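Local coordinates for protein RickCE (Rickettsia bellii, PDB 5HAM) that probably acts as a bacterial effector protease of the CE clan, removing ubiquitin from modified proteins, at residues D6-L17 against R243-T251. Residues are numbered along the deposited sequence; the frame is centred on the assembly and turned at random.
Sequences DYWYTENEITHL and REHHAQILT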
loop_
_atom_site.group_PDB
_atom_site.type_symbol
_atom_site.label_atom_id
_atom_site.label_comp_id
_atom_site.label_asym_id
_atom_site.label_seq_id
_atom_site.Cartn_x
_atom_site.Cartn_y
_atom_site.Cartn_z
ATOM N N ASP A 6 -5.590 -11.945 -8.467
ATOM C CA ASP A 6 -6.171 -12.329 -9.750
ATOM C C ASP A 6 -6.386 -11.093 -10.619
ATOM O O ASP A 6 -5.492 -10.669 -11.351
ATOM C CB ASP A 6 -7.490 -13.058 -9.513
ATOM C CG ASP A 6 -7.476 -13.860 -8.231
ATOM O OD1 ASP A 6 -8.543 -13.926 -7.575
ATOM O OD2 ASP A 6 -6.399 -14.394 -7.865
ATOM N N TYR A 7 -7.575 -10.510 -10.533
ATOM C CA TYR A 7 -7.741 -9.162 -11.031
ATOM C C TYR A 7 -6.767 -8.224 -10.305
ATOM O O TYR A 7 -6.161 -7.372 -10.937
ATOM C CB TYR A 7 -9.187 -8.669 -10.889
ATOM C CG TYR A 7 -9.840 -8.536 -12.228
ATOM C CD1 TYR A 7 -9.192 -8.998 -13.355
ATOM C CD2 TYR A 7 -11.083 -7.940 -12.387
ATOM C CE1 TYR A 7 -9.753 -8.903 -14.606
ATOM C CE2 TYR A 7 -11.654 -7.826 -13.655
ATOM C CZ TYR A 7 -10.970 -8.318 -14.757
ATOM O OH TYR A 7 -11.470 -8.253 -16.029
ATOM N N TRP A 8 -6.601 -8.398 -8.991
ATOM C CA TRP A 8 -5.814 -7.453 -8.199
ATOM C C TRP A 8 -4.335 -7.557 -8.511
ATOM O O TRP A 8 -3.754 -8.628 -8.411
ATOM C CB TRP A 8 -6.056 -7.625 -6.694
ATOM C CG TRP A 8 -7.479 -7.355 -6.291
ATOM C CD1 TRP A 8 -8.601 -7.567 -7.047
ATOM C CD2 TRP A 8 -7.934 -6.817 -5.045
ATOM N NE1 TRP A 8 -9.724 -7.206 -6.346
ATOM C CE2 TRP A 8 -9.344 -6.737 -5.112
ATOM C CE3 TRP A 8 -7.291 -6.407 -3.871
ATOM C CZ2 TRP A 8 -10.120 -6.254 -4.056
ATOM C CZ3 TRP A 8 -8.058 -5.921 -2.823
ATOM C CH2 TRP A 8 -9.462 -5.849 -2.924
ATOM N N TYR A 9 -3.740 -6.433 -8.897
ATOM C CA TYR A 9 -2.310 -6.369 -9.176
ATOM C C TYR A 9 -1.517 -6.586 -7.904
ATOM O O TYR A 9 -1.920 -6.149 -6.828
ATOM C CB TYR A 9 -1.901 -4.995 -9.718
ATOM C CG TYR A 9 -2.228 -4.707 -11.152
ATOM C CD1 TYR A 9 -3.273 -5.343 -11.795
ATOM C CD2 TYR A 9 -1.488 -3.779 -11.867
ATOM C CE1 TYR A 9 -3.570 -5.063 -13.120
ATOM C CE2 TYR A 9 -1.771 -3.496 -13.191
ATOM C CZ TYR A 9 -2.812 -4.136 -13.811
ATOM O OH TYR A 9 -3.102 -3.850 -15.122
ATOM N N THR A 10 -0.368 -7.228 -8.032
ATOM C CA THR A 10 0.569 -7.272 -6.928
ATOM C C THR A 10 1.710 -6.314 -7.242
ATOM O O THR A 10 1.813 -5.809 -8.365
ATOM C CB THR A 10 1.133 -8.665 -6.772
ATOM O OG1 THR A 10 2.069 -8.899 -7.829
ATOM C CG2 THR A 10 0.010 -9.674 -6.879
ATOM N N GLU A 11 2.562 -6.070 -6.252
ATOM C CA GLU A 11 3.702 -5.175 -6.410
ATOM C C GLU A 11 4.585 -5.590 -7.587
ATOM O O GLU A 11 5.220 -4.762 -8.233
ATOM C CB GLU A 11 4.526 -5.155 -5.122
ATOM C CG GLU A 11 5.670 -4.167 -5.124
ATOM C CD GLU A 11 6.474 -4.211 -3.835
ATOM O OE1 GLU A 11 6.014 -4.865 -2.865
ATOM O OE2 GLU A 11 7.562 -3.592 -3.793
ATOM N N ASN A 12 4.608 -6.887 -7.853
ATOM C CA ASN A 12 5.460 -7.446 -8.870
ATOM C C ASN A 12 5.091 -6.920 -10.249
ATOM O O ASN A 12 5.956 -6.490 -11.002
ATOM C CB ASN A 12 5.386 -8.970 -8.824
ATOM C CG ASN A 12 6.463 -9.614 -9.632
ATOM O OD1 ASN A 12 6.195 -10.449 -10.496
ATOM N ND2 ASN A 12 7.706 -9.215 -9.378
ATOM N N GLU A 13 3.800 -6.926 -10.562
ATOM C CA GLU A 13 3.334 -6.405 -11.839
ATOM C C GLU A 13 3.509 -4.909 -11.922
ATOM O O GLU A 13 3.933 -4.384 -12.948
ATOM C CB GLU A 13 1.860 -6.720 -12.058
ATOM C CG GLU A 13 1.600 -8.129 -12.490
ATOM C CD GLU A 13 1.310 -9.044 -11.333
ATOM O OE1 GLU A 13 1.286 -8.571 -10.173
ATOM O OE2 GLU A 13 1.099 -10.245 -11.597
ATOM N N ILE A 14 3.145 -4.222 -10.850
ATOM C CA ILE A 14 3.214 -2.771 -10.842
ATOM C C ILE A 14 4.649 -2.329 -11.152
ATOM O O ILE A 14 4.881 -1.493 -12.017
ATOM C CB ILE A 14 2.718 -2.225 -9.499
ATOM C CG1 ILE A 14 1.205 -2.424 -9.404
ATOM C CG2 ILE A 14 3.063 -0.757 -9.342
ATOM C CD1 ILE A 14 0.640 -2.101 -8.045
ATOM N N THR A 15 5.598 -2.955 -10.469
ATOM C CA THR A 15 7.020 -2.684 -10.641
ATOM C C THR A 15 7.493 -2.969 -12.066
ATOM O O THR A 15 8.186 -2.153 -12.655
ATOM C CB THR A 15 7.842 -3.480 -9.593
ATOM O OG1 THR A 15 7.589 -2.921 -8.298
ATOM C CG2 THR A 15 9.300 -3.376 -9.855
ATOM N N HIS A 16 7.096 -4.107 -12.626
ATOM C CA HIS A 16 7.478 -4.462 -14.000
ATOM C C HIS A 16 6.865 -3.533 -15.038
ATOM O O HIS A 16 7.535 -3.090 -15.971
ATOM C CB HIS A 16 7.052 -5.892 -14.339
ATOM C CG HIS A 16 7.718 -6.936 -13.506
ATOM N ND1 HIS A 16 7.284 -8.245 -13.455
ATOM C CD2 HIS A 16 8.789 -6.862 -12.678
ATOM C CE1 HIS A 16 8.057 -8.929 -12.636
ATOM N NE2 HIS A 16 8.972 -8.117 -12.148
ATOM N N LEU A 17 5.571 -3.281 -14.890
ATOM C CA LEU A 17 4.866 -2.378 -15.775
ATOM C C LEU A 17 5.517 -0.997 -15.777
ATOM O O LEU A 17 5.676 -0.386 -16.836
ATOM C CB LEU A 17 3.402 -2.291 -15.360
ATOM C CG LEU A 17 2.648 -3.520 -15.847
ATOM C CD1 LEU A 17 1.311 -3.668 -15.129
ATOM C CD2 LEU A 17 2.483 -3.398 -17.355
ATOM N N ARG A 243 -5.849 -2.485 -18.724
ATOM C CA ARG A 243 -5.470 -3.815 -18.246
ATOM C C ARG A 243 -5.033 -4.730 -19.404
ATOM O O ARG A 243 -4.040 -5.460 -19.300
ATOM C CB ARG A 243 -6.620 -4.442 -17.443
ATOM C CG ARG A 243 -6.250 -5.718 -16.732
ATOM C CD ARG A 243 -7.454 -6.395 -16.127
ATOM N NE ARG A 243 -7.941 -5.739 -14.914
ATOM C CZ ARG A 243 -7.583 -6.099 -13.683
ATOM N NH1 ARG A 243 -8.080 -5.466 -12.631
ATOM N NH2 ARG A 243 -6.723 -7.098 -13.506
ATOM N N GLU A 244 -5.781 -4.678 -20.504
ATOM C CA GLU A 244 -5.440 -5.444 -21.693
ATOM C C GLU A 244 -4.081 -4.993 -22.165
ATOM O O GLU A 244 -3.185 -5.802 -22.364
ATOM C CB GLU A 244 -6.484 -5.246 -22.794
ATOM C CG GLU A 244 -7.800 -5.967 -22.519
ATOM C CD GLU A 244 -8.913 -5.608 -23.500
ATOM O OE1 GLU A 244 -8.630 -5.036 -24.578
ATOM O OE2 GLU A 244 -10.084 -5.900 -23.183
ATOM N N HIS A 245 -3.936 -3.682 -22.308
ATOM C CA HIS A 245 -2.685 -3.079 -22.717
ATOM C C HIS A 245 -1.538 -3.517 -21.812
ATOM O O HIS A 245 -0.476 -3.902 -22.300
ATOM C CB HIS A 245 -2.840 -1.560 -22.716
ATOM C CG HIS A 245 -1.602 -0.819 -23.164
ATOM N ND1 HIS A 245 -1.065 -0.988 -24.413
ATOM C CD2 HIS A 245 -0.840 0.076 -22.511
ATOM C CE1 HIS A 245 0.013 -0.212 -24.514
ATOM N NE2 HIS A 245 0.171 0.441 -23.392
ATOM N N HIS A 246 -1.755 -3.463 -20.498
ATOM C CA HIS A 246 -0.752 -3.899 -19.524
ATOM C C HIS A 246 -0.380 -5.367 -19.705
ATOM O O HIS A 246 0.777 -5.742 -19.543
ATOM C CB HIS A 246 -1.264 -3.723 -18.095
ATOM C CG HIS A 246 -1.373 -2.295 -17.667
ATOM N ND1 HIS A 246 -1.987 -1.934 -16.492
ATOM C CD2 HIS A 246 -0.950 -1.152 -18.244
ATOM C CE1 HIS A 246 -1.934 -0.613 -16.359
ATOM N NE2 HIS A 246 -1.302 -0.121 -17.418
ATOM N N ALA A 247 -1.366 -6.203 -20.013
ATOM C CA ALA A 247 -1.080 -7.614 -20.251
ATOM C C ALA A 247 -0.166 -7.821 -21.476
ATOM O O ALA A 247 0.740 -8.654 -21.428
ATOM C CB ALA A 247 -2.368 -8.441 -20.346
ATOM N N GLN A 248 -0.382 -7.039 -22.542
ATOM C CA GLN A 248 0.485 -7.053 -23.729
ATOM C C GLN A 248 1.923 -6.661 -23.395
ATOM O O GLN A 248 2.866 -7.314 -23.829
ATOM C CB GLN A 248 0.004 -6.077 -24.804
ATOM C CG GLN A 248 -1.463 -6.111 -25.197
ATOM C CD GLN A 248 -1.730 -5.255 -26.444
ATOM O OE1 GLN A 248 -1.207 -5.548 -27.522
ATOM N NE2 GLN A 248 -2.526 -4.185 -26.295
ATOM N N ILE A 249 2.088 -5.564 -22.660
ATOM C CA ILE A 249 3.412 -5.126 -22.234
ATOM C C ILE A 249 4.080 -6.230 -21.423
ATOM O O ILE A 249 5.247 -6.569 -21.637
ATOM C CB ILE A 249 3.312 -3.863 -21.380
ATOM C CG1 ILE A 249 2.713 -2.719 -22.207
ATOM C CG2 ILE A 249 4.676 -3.482 -20.814
ATOM C CD1 ILE A 249 2.317 -1.506 -21.386
ATOM N N LEU A 250 3.313 -6.803 -20.503
ATOM C CA LEU A 250 3.771 -7.938 -19.722
ATOM C C LEU A 250 4.076 -9.130 -20.616
ATOM O O LEU A 250 5.121 -9.750 -20.468
ATOM C CB LEU A 250 2.719 -8.331 -18.691
ATOM C CG LEU A 250 2.565 -7.375 -17.513
ATOM C CD1 LEU A 250 1.349 -7.765 -16.674
ATOM C CD2 LEU A 250 3.849 -7.347 -16.680
ATOM N N THR A 251 3.156 -9.452 -21.526
ATOM C CA THR A 251 3.332 -10.579 -22.442
ATOM C C THR A 251 4.581 -10.379 -23.287
ATOM O O THR A 251 5.323 -11.326 -23.565
ATOM C CB THR A 251 2.105 -10.779 -23.357
ATOM O OG1 THR A 251 1.049 -11.383 -22.606
ATOM C CG2 THR A 251 2.437 -11.687 -24.539
#
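The guanidinium of Arg243 stacks on one face of the Tyr7 ring, the planes inclined by 24° and CZ 3.7 Å from the ring centroid, a cation-pi contact displaced toward CD1. The Arg243 chain runs extended from CB and then bends at chi3 (-75°), which lays the guanidinium against the ring. The same group grips the Tyr7 backbone: NH2 donates to Tyr7 O at 2.6 Å, nearly straight and onto an in-plane lone pair, while the bond from NH1 is weak. Carbonyl and ring together fix the guanidinium's rotation, and NH2 has a second acceptor in Trp261 O of helix 255-262. The other face of the guanidinium meets the edge of Tyr9, whose CE1 lies 3.8 Å from Arg243 NH2, with the planes almost perpendicular. Tyr9 OH then reaches ND1 at the edge of His246, 2.6 Å away, a hydrogen bond. Residues 6-10 lead as a loop into helix 11-20, which meets helix 238-251 over helix 211-223 of the CE-clan protease fold: Val213 touches Tyr9 and His246, Val216 Leu17 and His246. Segments 11-17 and 243-251 of these helices cross at 77°, axes 10.5 Å apart at their closest. At that crossing Leu17 CD2 packs 4.0 Å from Leu250 CG and also touches Ile249 and the CB of His246. Further out, a capping box starts helix 11-20: N-cap Thr10 accepts from Asn12 N through OG1, and Glu13 OE1 accepts from Thr10 N at 3.0 Å.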